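Local structure of putative amidohydrolase (Unidentified, 3MKV) at residues A[27-37]-A[372-380]; A[256-267]-A[310-319]. The protein probably acts as a zinc-dependent prolidase of the amidohydrolase superfamily, hydrolysing dipeptides that end in proline. One frame throughout, in Å; residues are numbered along the deposited sequence.

Contact 1 (A[27-37]-A[372-380]); sequences ILIEDGFIREV and IVPGAHADV
Three backbone hydrogen bonds tie I34 and G32 to the loop 372-380. A378 N donates to G32 O at 2.7 Å. I34 uses both its N-H and its carbonyl: its N donates to A376 O at 2.9 Å. Its O accepts from G375 N at 2.6 Å, in a bond that is almost straight (175°). The partner is the outer strand 33-38 of a β-hairpin, which turns through a type I' turn from E30 to F33 and carries a classic β bulge, with R35 and E36 together opposite L28. The loop, bent by a type II turn from V373 to A376, pairs with it through one β bridge, between F33 and H377, at the edge of the small four-stranded N-terminal sheet. Two CA-H...O contacts add to these bonds, P374 CA to I34 O and F33 CA to A376 O.

Beneath the bonds lies the apolar layer. I34 points into the loop; its CG2, anti to the backbone N, packs against V373 O, while CD1 runs the other way to A378 CA, 3.7 Å off. A378 CB also meets I29 CG2 at 3.6 Å. I372 crosses both I27 and V37 at about a right angle, its CG2 branch touching CG2 of each. M405 and I57, from strands 403-406 and 56-63, continue this layer.

At the turn end F33 lies alongside H377, whose ND1 is bonded to K368 O. The two ring planes are inclined by 31°, and F33 CE1 sits over one face of the imidazole, offset toward its rim, 3.7 Å from H377 CD2.

Contact 2 (A[256-267]-A[310-319]); sequences NLIDDETARLVA and SIEIMKRAGV
D260 and R316 form a salt bridge at the outer side of the helix pair: R316 NH1 gives a bent bond (132°) to the syn lone pair of D260 OD2 at 3.0 Å, nearly within the guanidinium plane. A water donates to the same OD2 and to I313 O, bridging the carboxylate to the backbone of the second helix. R316 reaches D260 with CG anti to its backbone N (chi1 -168°) and a bend at chi3.

Inward, I313 lays CG2 against D260 N and A263 CB, and CD1 against I258 O. Two small residues let the helices draw close: A263 CB meets A317 CB at 3.5 Å. V319 CG2 comes to 3.2 Å from A263 O, and its CG1 touches V266 CG1. At the other end S310 CB abuts N256 O.

The first helix starts after D259, an N-cap whose OD1 takes both N and OG1 of T262, from opposite faces of the carboxylate plane. A Schellman motif with G318 at positive phi follows the last turn of the second helix and places V319 against A263. The axes of 260-267 and 310-317 come within 8.7 Å and cross at -48°; their helices are neighbours on the outside of the amidohydrolase TIM barrel.

How the contacts relate
Contact 1 and contact 2 lie about 35 Å apart, centre to centre, with nearest atoms about 21 Å apart, so neither touches the other. Along the chain the order is 27-37, 256-267, 310-319, 372-380: contact 1 joins an N-terminal hairpin to a loop in the last fifth of the chain, and both halves of contact 2 fall between them. Contact 1 thus brings sequence-distant parts together in the small β-structure beside the barrel, away from the metals. Contact 2 packs helices 260-269 and 307-317 together on the zinc-bearing TIM barrel; the side chain of N256 is about 9 Å from a zinc ion, and 256-267 begins just after the zinc ligand H254.

Contact 1 (A[27-37]-A[372-380])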
loop_
_atom_site.group_PDB
_atom_site.type_symbol
_atom_site.label_atom_id
_atom_site.label_comp_id
_atom_site.label_asym_id
_atom_site.label_seq_id
_atom_site.Cartn_x
_atom_site.Cartn_y
_atom_site.Cartn_z
ATOM N N ILE A 27 24.735 33.232 49.118
ATOM C CA ILE A 27 23.683 32.935 48.156
ATOM C C ILE A 27 22.503 32.251 48.833
ATOM O O ILE A 27 22.670 31.281 49.568
ATOM C CB ILE A 27 24.211 32.061 46.999
ATOM C CG1 ILE A 27 25.620 32.504 46.594
ATOM C CG2 ILE A 27 23.269 32.129 45.808
ATOM C CD1 ILE A 27 26.385 31.462 45.816
ATOM N N LEU A 28 21.308 32.774 48.593
ATOM C CA LEU A 28 20.105 32.227 49.200
ATOM C C LEU A 28 19.283 31.453 48.176
ATOM O O LEU A 28 18.708 32.035 47.260
ATOM C CB LEU A 28 19.259 33.339 49.811
ATOM C CG LEU A 28 17.944 32.903 50.464
ATOM C CD1 LEU A 28 18.201 32.073 51.717
ATOM C CD2 LEU A 28 17.092 34.115 50.788
ATOM N N ILE A 29 19.246 30.134 48.337
ATOM C CA ILE A 29 18.473 29.272 47.463
ATOM C C ILE A 29 17.238 28.769 48.182
ATOM O O ILE A 29 17.328 28.285 49.309
ATOM C CB ILE A 29 19.291 28.044 47.026
ATOM C CG1 ILE A 29 20.369 28.468 46.031
ATOM C CG2 ILE A 29 18.375 26.963 46.446
ATOM C CD1 ILE A 29 21.215 29.590 46.549
ATOM N N GLU A 30 16.087 28.879 47.533
ATOM C CA GLU A 30 14.883 28.260 48.068
ATOM C C GLU A 30 13.872 27.927 46.976
ATOM O O GLU A 30 13.566 28.757 46.117
ATOM C CB GLU A 30 14.255 29.136 49.150
ATOM C CG GLU A 30 13.642 30.411 48.631
ATOM C CD GLU A 30 13.243 31.339 49.753
ATOM O OE1 GLU A 30 14.132 31.743 50.535
ATOM O OE2 GLU A 30 12.041 31.666 49.850
ATOM N N ASP A 31 13.370 26.697 47.020
ATOM C CA ASP A 31 12.383 26.221 46.051
ATOM C C ASP A 31 12.855 26.291 44.596
ATOM O O ASP A 31 12.136 26.778 43.718
ATOM C CB ASP A 31 11.062 26.971 46.214
ATOM C CG ASP A 31 10.270 26.495 47.412
ATOM O OD1 ASP A 31 9.228 27.113 47.708
ATOM O OD2 ASP A 31 10.684 25.504 48.056
ATOM N N GLY A 32 14.067 25.807 44.352
ATOM C CA GLY A 32 14.574 25.677 42.997
ATOM C C GLY A 32 15.274 26.892 42.422
ATOM O O GLY A 32 15.953 26.789 41.406
ATOM N N PHE A 33 15.124 28.044 43.061
ATOM C CA PHE A 33 15.667 29.274 42.489
ATOM C C PHE A 33 16.627 30.026 43.401
ATOM O O PHE A 33 16.542 29.934 44.626
ATOM C CB PHE A 33 14.533 30.204 42.061
ATOM C CG PHE A 33 13.689 29.651 40.962
ATOM C CD1 PHE A 33 13.995 29.917 39.638
ATOM C CD2 PHE A 33 12.592 28.851 41.247
ATOM C CE1 PHE A 33 13.215 29.404 38.614
ATOM C CE2 PHE A 33 11.805 28.332 40.228
ATOM C CZ PHE A 33 12.116 28.610 38.908
ATOM N N ILE A 34 17.548 30.760 42.784
ATOM C CA ILE A 34 18.388 31.707 43.500
ATOM C C ILE A 34 17.522 32.872 43.967
ATOM O O ILE A 34 16.816 33.487 43.169
ATOM C CB ILE A 34 19.491 32.276 42.602
ATOM C CG1 ILE A 34 20.342 31.144 42.013
ATOM C CG2 ILE A 34 20.303 33.311 43.366
ATOM C CD1 ILE A 34 20.724 30.107 43.020
ATOM N N ARG A 35 17.579 33.176 45.257
ATOM C CA ARG A 35 16.694 34.172 45.836
ATOM C C ARG A 35 17.451 35.467 46.112
ATOM O O ARG A 35 16.969 36.559 45.803
ATOM C CB ARG A 35 16.063 33.631 47.122
ATOM C CG ARG A 35 14.981 34.516 47.707
ATOM C CD ARG A 35 13.686 34.426 46.908
ATOM N NE ARG A 35 12.991 35.710 46.879
ATOM C CZ ARG A 35 11.767 35.894 46.392
ATOM N NH1 ARG A 35 11.076 34.871 45.900
ATOM N NH2 ARG A 35 11.227 37.108 46.407
ATOM N N GLU A 36 18.640 35.336 46.690
ATOM C CA GLU A 36 19.472 36.491 46.985
ATOM C C GLU A 36 20.941 36.175 46.763
ATOM O O GLU A 36 21.387 35.042 46.952
ATOM C CB GLU A 36 19.260 36.966 48.423
ATOM C CG GLU A 36 17.853 37.460 48.721
ATOM C CD GLU A 36 17.609 37.670 50.210
ATOM O OE1 GLU A 36 16.483 37.376 50.672
ATOM O OE2 GLU A 36 18.546 38.117 50.915
ATOM N N VAL A 37 21.686 37.195 46.356
ATOM C CA VAL A 37 23.113 37.077 46.140
ATOM C C VAL A 37 23.764 38.391 46.576
ATOM O O VAL A 37 23.929 39.306 45.765
ATOM C CB VAL A 37 23.430 36.804 44.648
ATOM C CG1 VAL A 37 24.930 36.666 44.428
ATOM C CG2 VAL A 37 22.697 35.560 44.159
ATOM N N ILE A 372 24.695 32.780 38.519
ATOM C CA ILE A 372 24.088 32.766 39.849
ATOM C C ILE A 372 23.520 34.143 40.210
ATOM O O ILE A 372 24.206 34.969 40.813
ATOM C CB ILE A 372 25.090 32.303 40.923
ATOM C CG1 ILE A 372 25.436 30.827 40.726
ATOM C CG2 ILE A 372 24.525 32.524 42.311
ATOM C CD1 ILE A 372 26.744 30.430 41.362
ATOM N N VAL A 373 22.267 34.377 39.817
ATOM C CA VAL A 373 21.582 35.644 40.052
ATOM C C VAL A 373 20.179 35.380 40.575
ATOM O O VAL A 373 19.611 34.320 40.316
ATOM C CB VAL A 373 21.444 36.485 38.755
ATOM C CG1 VAL A 373 22.781 37.033 38.309
ATOM C CG2 VAL A 373 20.786 35.666 37.645
ATOM N N PRO A 374 19.611 36.347 41.319
ATOM C CA PRO A 374 18.260 36.187 41.861
ATOM C C PRO A 374 17.240 35.917 40.759
ATOM O O PRO A 374 17.192 36.645 39.764
ATOM C CB PRO A 374 17.977 37.542 42.521
ATOM C CG PRO A 374 19.311 38.096 42.829
ATOM C CD PRO A 374 20.212 37.633 41.712
ATOM N N GLY A 375 16.435 34.875 40.949
ATOM C CA GLY A 375 15.377 34.532 40.007
ATOM C C GLY A 375 15.794 33.429 39.055
ATOM O O GLY A 375 14.954 32.869 38.352
ATOM N N ALA A 376 17.095 33.123 39.039
ATOM C CA ALA A 376 17.664 32.081 38.184
ATOM C C ALA A 376 17.468 30.692 38.784
ATOM O O ALA A 376 17.123 30.552 39.959
ATOM C CB ALA A 376 19.160 32.342 37.946
ATOM N N HIS A 377 17.694 29.661 37.982
ATOM C CA HIS A 377 17.584 28.291 38.486
ATOM C C HIS A 377 18.732 27.995 39.442
ATOM O O HIS A 377 19.883 28.340 39.167
ATOM C CB HIS A 377 17.567 27.269 37.342
ATOM C CG HIS A 377 16.289 27.262 36.564
ATOM N ND1 HIS A 377 16.148 27.912 35.356
ATOM C CD2 HIS A 377 15.089 26.692 36.827
ATOM C CE1 HIS A 377 14.916 27.744 34.909
ATOM N NE2 HIS A 377 14.255 27.004 35.780
ATOM N N ALA A 378 18.411 27.368 40.569
ATOM C CA ALA A 378 19.432 26.994 41.533
ATOM C C ALA A 378 20.168 25.764 41.026
ATOM O O ALA A 378 20.057 24.670 41.593
ATOM C CB ALA A 378 18.828 26.742 42.908
ATOM N N ASP A 379 20.890 25.961 39.927
ATOM C CA ASP A 379 21.849 24.993 39.420
ATOM C C ASP A 379 23.208 25.506 39.851
ATOM O O ASP A 379 23.721 26.475 39.285
ATOM C CB ASP A 379 21.796 24.916 37.888
ATOM C CG ASP A 379 20.443 24.440 37.357
ATOM O OD1 ASP A 379 19.485 24.266 38.152
ATOM O OD2 ASP A 379 20.345 24.236 36.127
ATOM N N VAL A 380 23.778 24.880 40.875
ATOM C CA VAL A 380 25.002 25.392 41.485
ATOM C C VAL A 380 26.056 24.314 41.636
ATOM O O VAL A 380 25.745 23.170 41.947
ATOM C CB VAL A 380 24.731 25.984 42.892
ATOM C CG1 VAL A 380 25.996 26.587 43.461
ATOM C CG2 VAL A 380 23.630 27.023 42.832
#

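Contact 2 (A[256-267]-A[310-319])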
loop_
_atom_site.group_PDB
_atom_site.type_symbol
_atom_site.label_atom_id
_atom_site.label_comp_id
_atom_site.label_asym_id
_atom_site.label_seq_id
_atom_site.Cartn_x
_atom_site.Cartn_y
_atom_site.Cartn_z
ATOM N N ASN A 256 34.575 23.257 11.922
ATOM C CA ASN A 256 36.007 22.995 11.955
ATOM C C ASN A 256 36.840 23.708 10.889
ATOM O O ASN A 256 37.899 24.270 11.193
ATOM C CB ASN A 256 36.273 21.494 11.866
ATOM C CG ASN A 256 35.926 20.760 13.145
ATOM O OD1 ASN A 256 34.820 20.892 13.681
ATOM N ND2 ASN A 256 36.867 19.958 13.629
ATOM N N LEU A 257 36.377 23.664 9.645
ATOM C CA LEU A 257 37.146 24.199 8.522
ATOM C C LEU A 257 36.714 25.614 8.157
ATOM O O LEU A 257 36.918 26.071 7.039
ATOM C CB LEU A 257 37.022 23.274 7.312
ATOM C CG LEU A 257 37.563 21.871 7.601
ATOM C CD1 LEU A 257 37.248 20.895 6.474
ATOM C CD2 LEU A 257 39.063 21.932 7.865
ATOM N N ILE A 258 36.104 26.307 9.104
ATOM C CA ILE A 258 35.666 27.667 8.856
ATOM C C ILE A 258 36.877 28.535 8.534
ATOM O O ILE A 258 37.995 28.244 8.967
ATOM C CB ILE A 258 34.911 28.240 10.075
ATOM C CG1 ILE A 258 34.257 29.573 9.727
ATOM C CG2 ILE A 258 35.842 28.384 11.276
ATOM C CD1 ILE A 258 33.233 30.015 10.757
ATOM N N ASP A 259 36.647 29.601 7.775
ATOM C CA ASP A 259 37.707 30.542 7.445
ATOM C C ASP A 259 37.366 31.953 7.922
ATOM O O ASP A 259 36.205 32.258 8.212
ATOM C CB ASP A 259 37.976 30.536 5.939
ATOM C CG ASP A 259 36.787 31.023 5.134
ATOM O OD1 ASP A 259 35.763 31.411 5.747
ATOM O OD2 ASP A 259 36.881 31.020 3.884
ATOM N N ASP A 260 38.383 32.807 8.004
ATOM C CA ASP A 260 38.204 34.189 8.449
ATOM C C ASP A 260 36.959 34.824 7.851
ATOM O O ASP A 260 36.161 35.448 8.560
ATOM C CB ASP A 260 39.422 35.024 8.070
ATOM C CG ASP A 260 40.685 34.547 8.754
ATOM O OD1 ASP A 260 41.588 34.041 8.052
ATOM O OD2 ASP A 260 40.773 34.662 9.996
ATOM N N GLU A 261 36.801 34.669 6.540
ATOM C CA GLU A 261 35.712 35.316 5.822
ATOM C C GLU A 261 34.333 34.822 6.278
ATOM O O GLU A 261 33.389 35.611 6.407
ATOM C CB GLU A 261 35.881 35.121 4.319
ATOM C CG GLU A 261 34.781 35.777 3.500
ATOM C CD GLU A 261 34.737 35.283 2.062
ATOM O OE1 GLU A 261 33.618 35.075 1.545
ATOM O OE2 GLU A 261 35.817 35.102 1.451
ATOM N N THR A 262 34.218 33.517 6.512
ATOM C CA THR A 262 32.963 32.939 6.967
ATOM C C THR A 262 32.772 33.240 8.445
ATOM O O THR A 262 31.651 33.492 8.900
ATOM C CB THR A 262 32.925 31.422 6.745
ATOM O OG1 THR A 262 33.287 31.131 5.394
ATOM C CG2 THR A 262 31.535 30.876 7.010
ATOM N N ALA A 263 33.869 33.210 9.195
ATOM C CA ALA A 263 33.819 33.557 10.612
ATOM C C ALA A 263 33.184 34.923 10.752
ATOM O O ALA A 263 32.345 35.144 11.623
ATOM C CB ALA A 263 35.217 33.561 11.217
ATOM N N ARG A 264 33.589 35.835 9.873
ATOM C CA ARG A 264 33.064 37.190 9.876
ATOM C C ARG A 264 31.564 37.203 9.638
ATOM O O ARG A 264 30.826 37.882 10.342
ATOM C CB ARG A 264 33.778 38.060 8.834
ATOM C CG ARG A 264 35.085 38.682 9.326
ATOM C CD ARG A 264 35.483 39.920 8.497
ATOM N NE ARG A 264 35.812 39.583 7.112
ATOM C CZ ARG A 264 36.908 38.920 6.744
ATOM N NH1 ARG A 264 37.786 38.514 7.656
ATOM N NH2 ARG A 264 37.121 38.648 5.465
ATOM N N LEU A 265 31.117 36.445 8.643
ATOM C CA LEU A 265 29.707 36.416 8.253
ATOM C C LEU A 265 28.811 35.901 9.376
ATOM O O LEU A 265 27.724 36.434 9.623
ATOM C CB LEU A 265 29.535 35.555 7.005
ATOM C CG LEU A 265 28.107 35.399 6.487
ATOM C CD1 LEU A 265 27.701 36.599 5.642
ATOM C CD2 LEU A 265 27.993 34.109 5.691
ATOM N N VAL A 266 29.268 34.852 10.050
ATOM C CA VAL A 266 28.602 34.366 11.265
ATOM C C VAL A 266 28.462 35.466 12.321
ATOM O O VAL A 266 27.369 35.709 12.845
ATOM C CB VAL A 266 29.383 33.196 11.888
ATOM C CG1 VAL A 266 28.829 32.851 13.258
ATOM C CG2 VAL A 266 29.349 31.998 10.967
ATOM N N ALA A 267 29.578 36.125 12.633
ATOM C CA ALA A 267 29.585 37.213 13.613
ATOM C C ALA A 267 28.565 38.275 13.253
ATOM O O ALA A 267 27.818 38.749 14.102
ATOM C CB ALA A 267 30.961 37.834 13.695
ATOM N N SER A 310 40.721 26.682 14.212
ATOM C CA SER A 310 39.407 27.292 13.950
ATOM C C SER A 310 38.990 28.225 15.072
ATOM O O SER A 310 38.371 29.261 14.827
ATOM C CB SER A 310 38.323 26.224 13.734
ATOM O OG SER A 310 38.135 25.415 14.893
ATOM N N ILE A 311 39.334 27.847 16.304
ATOM C CA ILE A 311 39.025 28.647 17.491
ATOM C C ILE A 311 39.656 30.038 17.407
ATOM O O ILE A 311 38.998 31.054 17.674
ATOM C CB ILE A 311 39.504 27.949 18.787
ATOM C CG1 ILE A 311 38.905 26.542 18.900
ATOM C CG2 ILE A 311 39.154 28.781 20.014
ATOM C CD1 ILE A 311 37.386 26.518 18.902
ATOM N N GLU A 312 40.934 30.070 17.038
ATOM C CA GLU A 312 41.667 31.326 16.870
ATOM C C GLU A 312 40.988 32.192 15.819
ATOM O O GLU A 312 40.756 33.380 16.042
ATOM C CB GLU A 312 43.117 31.039 16.463
ATOM C CG GLU A 312 43.925 30.271 17.506
ATOM C CD GLU A 312 45.146 29.575 16.910
ATOM O OE1 GLU A 312 45.358 29.695 15.685
ATOM O OE2 GLU A 312 45.884 28.901 17.664
ATOM N N ILE A 313 40.666 31.580 14.678
ATOM C CA ILE A 313 39.921 32.236 13.606
ATOM C C ILE A 313 38.598 32.836 14.089
ATOM O O ILE A 313 38.245 33.962 13.727
ATOM C CB ILE A 313 39.644 31.254 12.427
ATOM C CG1 ILE A 313 40.935 30.946 11.663
ATOM C CG2 ILE A 313 38.564 31.797 11.476
ATOM C CD1 ILE A 313 40.753 29.930 10.546
ATOM N N MET A 314 37.865 32.091 14.911
ATOM C CA MET A 314 36.535 32.534 15.338
ATOM C C MET A 314 36.611 33.636 16.375
ATOM O O MET A 314 35.773 34.540 16.394
ATOM C CB MET A 314 35.691 31.357 15.849
ATOM C CG MET A 314 35.046 30.528 14.736
ATOM S SD MET A 314 34.124 29.083 15.309
ATOM C CE MET A 314 35.429 27.944 15.754
ATOM N N LYS A 315 37.615 33.558 17.243
ATOM C CA LYS A 315 37.820 34.593 18.253
ATOM C C LYS A 315 38.181 35.919 17.583
ATOM O O LYS A 315 37.568 36.955 17.840
ATOM C CB LYS A 315 38.930 34.183 19.218
ATOM C CG LYS A 315 39.256 35.241 20.248
ATOM C CD LYS A 315 40.382 34.789 21.155
ATOM C CE LYS A 315 40.703 35.837 22.224
ATOM N NZ LYS A 315 41.684 35.319 23.233
ATOM N N ARG A 316 39.182 35.861 16.714
ATOM C CA ARG A 316 39.602 37.006 15.930
ATOM C C ARG A 316 38.393 37.669 15.281
ATOM O O ARG A 316 38.321 38.894 15.173
ATOM C CB ARG A 316 40.593 36.543 14.861
ATOM C CG ARG A 316 41.345 37.652 14.138
ATOM C CD ARG A 316 42.258 37.039 13.085
ATOM N NE ARG A 316 43.192 36.090 13.688
ATOM C CZ ARG A 316 43.520 34.913 13.162
ATOM N NH1 ARG A 316 42.984 34.515 12.014
ATOM N NH2 ARG A 316 44.380 34.124 13.795
ATOM N N ALA A 317 37.438 36.852 14.853
ATOM C CA ALA A 317 36.243 37.358 14.188
ATOM C C ALA A 317 35.179 37.876 15.161
ATOM O O ALA A 317 34.238 38.570 14.758
ATOM C CB ALA A 317 35.661 36.287 13.290
ATOM N N GLY A 318 35.327 37.538 16.437
ATOM C CA GLY A 318 34.340 37.934 17.437
ATOM C C GLY A 318 33.098 37.061 17.367
ATOM O O GLY A 318 31.982 37.504 17.669
ATOM N N VAL A 319 33.293 35.811 16.963
ATOM C CA VAL A 319 32.198 34.847 16.938
ATOM C C VAL A 319 31.824 34.373 18.339
ATOM O O VAL A 319 32.663 33.863 19.090
ATOM C CB VAL A 319 32.544 33.631 16.061
ATOM C CG1 VAL A 319 31.491 32.539 16.219
ATOM C CG2 VAL A 319 32.665 34.051 14.607
HETATM O O HOH W 1 38.932 35.794 11.791
#